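Local coordinates for alginate lyase (Bacteroides ovatus, PDB 3NNB), which probably cleaves the polysaccharide alginate by beta-elimination, as expected of an alginate lyase built on a helical toroid scaffold, at residues G112-F117 with E121-K126; G102-A107 with V128-V133. All coordinates share one frame; numbering follows the deposited sequence.

Contact 1 (G112-F117 with E121-K126); sequences GLAYYF and EKYAQK
Tyr115 and Ala114 of 112-117 pack on Tyr123, Ala124 and Glu121 of 121-126. The two segments form the tight end of a helical hairpin, where helix 98-118 turns back into helix 121-136. The antiparallel pairing is consistent with the helical toroids of the six-hairpin clan to which this family belongs. The short axes run at 157° and approach to 7.9 Å. The closest CA atoms are those of Tyr115 and Tyr123, 5.5 Å apart.

Apolar packing carries most of the contact. Ala114 CB sits over one face of the Tyr123 ring, 4.1 Å from its centroid, in a CH-pi contact. The CG of Lys122 lies over the opposite face, so the ring is sandwiched near its rim. Its hydroxyl is hydrogen-bonded to Asp38, on helix 27-41, which also packs against Ala114. Ala124 CB meets Tyr115 CD1 at 3.9 Å. The Tyr115 ring is swung past Ala124 toward Glu121 by a chi1 of 171°, with CG anti to the backbone N.

The polar ends run side by side. Glu121 OE2 lies at the edge of the Tyr115 ring, near its plane, while the carboxylate and ring planes are 63° apart. The stronger polar partners are outside the pair: Tyr115 OH bonds Asn183, and Glu121 OE1 bonds the backbone N of Lys185. Asn183 would probably lose its hydroxyl partner, and a gap open beside Ala124 and Glu121, if an alanine stood at Tyr115. Glu121 bends at chi2, and its OE2 ends 3.5 Å from Tyr115 OH.

Contact 2 (G102-A107 with V128-V133); sequences GDMSKA and VDFLNV
Ala107 meets the ring of Phe130 face on. Its CB stands 3.7 Å from the ring centroid and 20° off the normal, a close CH-pi contact. The methyl is displaced toward the far rim, and its nearest ring atom is Phe130 CZ, 3.5 Å from Ala107 CB. Phe130 CG is anti to its own carbonyl carbon (chi1 -82°), and this turns the ring toward helix 98-118, with one face against Ala107 CB. Pro45 and Pro46 also touch Phe130, as do Val108 and Leu111 of helix 98-118.

These segments lie farther along the same antiparallel hairpin of helices 98-118 and 121-136, an arrangement consistent with the helical toroid of the six-hairpin clan. The short axes are 9.8 Å apart at closest approach, at an angle of 145°. Side chains bridge the wider separation. Met104 and Phe130 mark the nearest backbone approach, with CA atoms 6.5 Å apart.

Looser apolar contacts come from Met104, a selenomethionine in the crystal. Its side chain and that of Phe130 slide past each other in opposite directions. The touching atoms are Met104 CG and Phe130 CD1, at 4.2 Å, and the approach to the ring is oblique. The chain bends at chi2 and again at chi3. Met104 SE lies 4.5 Å from Leu131 CD2, a light touch. Phe171 and Met174 of helix 171-180 touch Met104, and Met178 of that helix touches Leu131. Leu131 also packs on Phe187, a residue of the sodium site.

Overall arrangement
Both contacts join helix 98-118 to helix 121-136, with centres about 12 Å apart. In sequence, contact 1 falls between the two segments of contact 2. It sits next to the turn, and the helices diverge from there toward contact 2. In each, an alanine methyl of the first helix covers a face of an aromatic ring of the second. Contact 1 lies nearer the sodium ion, with the Glu121 side chain about 7 Å from it; the Leu131 side chain of contact 2 is about 11 Å away. The metal is held by Glu182, Ser184 and Phe187, and both contacts touch this loop: Tyr115, Glu121 and Ala124 on Ser184, Leu131 on Phe187.

Contact 1 (G112-F117 with E121-K126)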
loop_
_atom_site.group_PDB
_atom_site.type_symbol
_atom_site.label_atom_id
_atom_site.label_comp_id
_atom_site.label_asym_id
_atom_site.label_seq_id
_atom_site.Cartn_x
_atom_site.Cartn_y
_atom_site.Cartn_z
ATOM N N GLY A 112 -7.201 14.005 -3.347
ATOM C CA GLY A 112 -8.256 13.829 -2.394
ATOM C C GLY A 112 -7.880 14.451 -1.049
ATOM O O GLY A 112 -8.688 15.133 -0.421
ATOM N N LEU A 113 -6.658 14.204 -0.617
ATOM C CA LEU A 113 -6.145 14.834 0.603
ATOM C C LEU A 113 -6.138 16.376 0.452
ATOM O O LEU A 113 -6.543 17.098 1.353
ATOM C CB LEU A 113 -4.753 14.321 0.909
ATOM C CG LEU A 113 -4.715 12.939 1.536
ATOM C CD1 LEU A 113 -3.243 12.471 1.583
ATOM C CD2 LEU A 113 -5.365 12.873 2.923
ATOM N N ALA A 114 -5.677 16.864 -0.688
ATOM C CA ALA A 114 -5.687 18.309 -0.937
ATOM C C ALA A 114 -7.101 18.881 -0.896
ATOM O O ALA A 114 -7.316 19.960 -0.289
ATOM C CB ALA A 114 -5.000 18.647 -2.298
ATOM N N TYR A 115 -8.071 18.189 -1.533
ATOM C CA TYR A 115 -9.453 18.632 -1.417
ATOM C C TYR A 115 -9.931 18.645 0.077
ATOM O O TYR A 115 -10.565 19.598 0.558
ATOM C CB TYR A 115 -10.387 17.762 -2.258
ATOM C CG TYR A 115 -11.825 18.081 -1.964
ATOM C CD1 TYR A 115 -12.411 19.229 -2.495
ATOM C CD2 TYR A 115 -12.571 17.303 -1.106
ATOM C CE1 TYR A 115 -13.713 19.589 -2.151
ATOM C CE2 TYR A 115 -13.879 17.644 -0.789
ATOM C CZ TYR A 115 -14.427 18.784 -1.295
ATOM O OH TYR A 115 -15.732 19.091 -0.981
ATOM N N TYR A 116 -9.612 17.597 0.821
ATOM C CA TYR A 116 -10.030 17.494 2.212
ATOM C C TYR A 116 -9.525 18.649 3.040
ATOM O O TYR A 116 -10.289 19.258 3.811
ATOM C CB TYR A 116 -9.544 16.166 2.798
ATOM C CG TYR A 116 -10.023 15.924 4.204
ATOM C CD1 TYR A 116 -11.387 15.868 4.491
ATOM C CD2 TYR A 116 -9.122 15.744 5.247
ATOM C CE1 TYR A 116 -11.817 15.633 5.818
ATOM C CE2 TYR A 116 -9.551 15.506 6.563
ATOM C CZ TYR A 116 -10.896 15.452 6.817
ATOM O OH TYR A 116 -11.320 15.235 8.116
ATOM N N PHE A 117 -8.246 18.975 2.875
ATOM C CA PHE A 117 -7.618 19.991 3.714
ATOM C C PHE A 117 -7.993 21.413 3.285
ATOM O O PHE A 117 -8.064 22.311 4.140
ATOM C CB PHE A 117 -6.100 19.799 3.750
ATOM C CG PHE A 117 -5.667 18.755 4.752
ATOM C CD1 PHE A 117 -5.558 19.068 6.097
ATOM C CD2 PHE A 117 -5.404 17.465 4.367
ATOM C CE1 PHE A 117 -5.183 18.094 7.017
ATOM C CE2 PHE A 117 -5.045 16.487 5.290
ATOM C CZ PHE A 117 -4.937 16.804 6.606
ATOM N N GLU A 121 -12.482 22.760 -4.783
ATOM C CA GLU A 121 -13.122 21.806 -5.658
ATOM C C GLU A 121 -12.256 21.406 -6.852
ATOM O O GLU A 121 -12.440 20.313 -7.415
ATOM C CB GLU A 121 -14.430 22.395 -6.167
ATOM C CG GLU A 121 -15.427 22.697 -5.039
ATOM C CD GLU A 121 -16.133 21.432 -4.458
ATOM O OE1 GLU A 121 -16.223 20.356 -5.136
ATOM O OE2 GLU A 121 -16.657 21.552 -3.318
ATOM N N LYS A 122 -11.324 22.276 -7.256
ATOM C CA LYS A 122 -10.511 21.961 -8.460
ATOM C C LYS A 122 -9.738 20.662 -8.301
ATOM O O LYS A 122 -9.447 19.985 -9.275
ATOM C CB LYS A 122 -9.544 23.090 -8.843
ATOM C CG LYS A 122 -8.355 23.309 -7.957
ATOM C CD LYS A 122 -7.693 24.617 -8.318
ATOM C CE LYS A 122 -6.424 24.864 -7.501
ATOM N NZ LYS A 122 -5.750 26.172 -7.919
ATOM N N TYR A 123 -9.349 20.351 -7.064
ATOM C CA TYR A 123 -8.539 19.188 -6.825
ATOM C C TYR A 123 -9.361 17.932 -6.940
ATOM O O TYR A 123 -8.897 16.933 -7.507
ATOM C CB TYR A 123 -7.869 19.248 -5.440
ATOM C CG TYR A 123 -6.885 20.376 -5.273
ATOM C CD1 TYR A 123 -5.897 20.623 -6.211
ATOM C CD2 TYR A 123 -6.980 21.248 -4.190
ATOM C CE1 TYR A 123 -4.987 21.645 -6.022
ATOM C CE2 TYR A 123 -6.076 22.270 -4.018
ATOM C CZ TYR A 123 -5.092 22.463 -4.926
ATOM O OH TYR A 123 -4.190 23.488 -4.771
ATOM N N ALA A 124 -10.601 17.978 -6.442
ATOM C CA ALA A 124 -11.494 16.824 -6.577
ATOM C C ALA A 124 -11.874 16.571 -8.036
ATOM O O ALA A 124 -11.970 15.411 -8.474
ATOM C CB ALA A 124 -12.746 16.960 -5.702
ATOM N N GLN A 125 -12.073 17.661 -8.802
ATOM C CA GLN A 125 -12.412 17.549 -10.225
ATOM C C GLN A 125 -11.285 16.847 -10.956
ATOM O O GLN A 125 -11.520 15.975 -11.804
ATOM C CB GLN A 125 -12.717 18.938 -10.829
ATOM C CG GLN A 125 -13.325 18.927 -12.231
ATOM C CD GLN A 125 -12.323 18.618 -13.351
ATOM O OE1 GLN A 125 -11.075 18.741 -13.204
ATOM N NE2 GLN A 125 -12.880 18.298 -14.496
ATOM N N LYS A 126 -10.039 17.164 -10.602
ATOM C CA LYS A 126 -8.889 16.501 -11.278
ATOM C C LYS A 126 -8.775 15.057 -10.849
ATOM O O LYS A 126 -8.497 14.193 -11.683
ATOM C CB LYS A 126 -7.580 17.228 -11.047
ATOM C CG LYS A 126 -6.368 16.651 -11.758
ATOM C CD LYS A 126 -6.220 17.122 -13.202
ATOM C CE LYS A 126 -5.091 16.409 -13.961
ATOM N NZ LYS A 126 -4.717 17.076 -15.263
#

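Contact 2 (G102-A107 with V128-V133)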
loop_
_atom_site.group_PDB
_atom_site.type_symbol
_atom_site.label_atom_id
_atom_site.label_comp_id
_atom_site.label_asym_id
_atom_site.label_seq_id
_atom_site.Cartn_x
_atom_site.Cartn_y
_atom_site.Cartn_z
ATOM N N GLY A 102 0.823 3.444 -10.468
ATOM C CA GLY A 102 1.391 4.152 -9.331
ATOM C C GLY A 102 1.153 5.652 -9.420
ATOM O O GLY A 102 0.810 6.294 -8.426
ATOM N N ASP A 103 1.418 6.222 -10.591
ATOM C CA ASP A 103 1.270 7.676 -10.778
ATOM C C ASP A 103 -0.186 8.075 -10.533
ATOM O O ASP A 103 -0.459 9.106 -9.908
ATOM C CB ASP A 103 1.628 8.104 -12.197
ATOM C CG ASP A 103 3.125 8.125 -12.451
ATOM O OD1 ASP A 103 3.922 8.091 -11.503
ATOM O OD2 ASP A 103 3.452 8.162 -13.646
HETATM N N MSE A 104 -1.111 7.274 -11.074
HETATM C CA MSE A 104 -2.552 7.523 -10.929
HETATM C C MSE A 104 -2.972 7.452 -9.472
HETATM O O MSE A 104 -3.606 8.359 -8.937
HETATM C CB MSE A 104 -3.340 6.527 -11.800
HETATM C CG MSE A 104 -4.900 6.676 -11.787
HETATM SE SE MSE A 104 -5.734 5.977 -10.193
HETATM C CE MSE A 104 -5.152 4.137 -10.331
ATOM N N SER A 105 -2.597 6.364 -8.812
ATOM C CA SER A 105 -2.978 6.149 -7.425
ATOM C C SER A 105 -2.436 7.251 -6.501
ATOM O O SER A 105 -3.135 7.790 -5.618
ATOM C CB SER A 105 -2.469 4.768 -6.992
ATOM O OG SER A 105 -2.719 4.554 -5.628
ATOM N N LYS A 106 -1.174 7.592 -6.695
ATOM C CA LYS A 106 -0.554 8.671 -5.932
ATOM C C LYS A 106 -1.244 9.997 -6.180
ATOM O O LYS A 106 -1.469 10.778 -5.257
ATOM C CB LYS A 106 0.926 8.776 -6.231
ATOM C CG LYS A 106 1.698 7.628 -5.672
ATOM C CD LYS A 106 3.214 7.849 -5.849
ATOM C CE LYS A 106 3.751 7.298 -7.132
ATOM N NZ LYS A 106 5.225 7.069 -6.996
ATOM N N ALA A 107 -1.582 10.260 -7.433
ATOM C CA ALA A 107 -2.258 11.529 -7.795
ATOM C C ALA A 107 -3.641 11.642 -7.167
ATOM O O ALA A 107 -4.017 12.686 -6.648
ATOM C CB ALA A 107 -2.341 11.681 -9.345
ATOM N N VAL A 128 -11.218 13.070 -10.017
ATOM C CA VAL A 128 -12.290 12.349 -10.728
ATOM C C VAL A 128 -11.889 12.111 -12.202
ATOM O O VAL A 128 -12.244 11.075 -12.754
ATOM C CB VAL A 128 -13.665 13.079 -10.530
ATOM C CG1 VAL A 128 -14.762 12.488 -11.405
ATOM C CG2 VAL A 128 -14.081 12.958 -9.068
ATOM N N ASP A 129 -11.142 13.050 -12.813
ATOM C CA ASP A 129 -10.638 12.883 -14.186
ATOM C C ASP A 129 -9.679 11.689 -14.227
ATOM O O ASP A 129 -9.864 10.800 -15.049
ATOM C CB ASP A 129 -9.991 14.187 -14.635
ATOM C CG ASP A 129 -9.571 14.219 -16.084
ATOM O OD1 ASP A 129 -9.999 13.407 -16.920
ATOM O OD2 ASP A 129 -8.843 15.201 -16.376
ATOM N N PHE A 130 -8.712 11.625 -13.303
ATOM C CA PHE A 130 -7.852 10.440 -13.212
ATOM C C PHE A 130 -8.667 9.157 -13.058
ATOM O O PHE A 130 -8.384 8.175 -13.690
ATOM C CB PHE A 130 -6.922 10.512 -11.999
ATOM C CG PHE A 130 -5.661 11.330 -12.217
ATOM C CD1 PHE A 130 -4.541 10.717 -12.790
ATOM C CD2 PHE A 130 -5.535 12.657 -11.753
ATOM C CE1 PHE A 130 -3.370 11.415 -12.968
ATOM C CE2 PHE A 130 -4.357 13.368 -11.937
ATOM C CZ PHE A 130 -3.280 12.750 -12.565
ATOM N N LEU A 131 -9.640 9.162 -12.158
ATOM C CA LEU A 131 -10.435 7.952 -11.891
ATOM C C LEU A 131 -11.289 7.537 -13.107
ATOM O O LEU A 131 -11.436 6.342 -13.384
ATOM C CB LEU A 131 -11.341 8.192 -10.719
ATOM C CG LEU A 131 -10.681 8.293 -9.359
ATOM C CD1 LEU A 131 -11.701 8.755 -8.257
ATOM C CD2 LEU A 131 -9.908 6.990 -8.923
ATOM N N ASN A 132 -11.896 8.517 -13.783
ATOM C CA ASN A 132 -12.649 8.237 -15.025
ATOM C C ASN A 132 -11.758 7.559 -16.051
ATOM O O ASN A 132 -12.100 6.501 -16.612
ATOM C CB ASN A 132 -13.219 9.533 -15.665
ATOM C CG ASN A 132 -14.440 10.055 -14.949
ATOM O OD1 ASN A 132 -15.187 9.295 -14.365
ATOM N ND2 ASN A 132 -14.686 11.354 -15.061
ATOM N N VAL A 133 -10.601 8.158 -16.277
ATOM C CA VAL A 133 -9.690 7.657 -17.306
ATOM C C VAL A 133 -9.203 6.252 -16.935
ATOM O O VAL A 133 -9.174 5.347 -17.768
ATOM C CB VAL A 133 -8.532 8.610 -17.554
ATOM C CG1 VAL A 133 -7.497 7.958 -18.487
ATOM C CG2 VAL A 133 -9.079 9.940 -18.150
#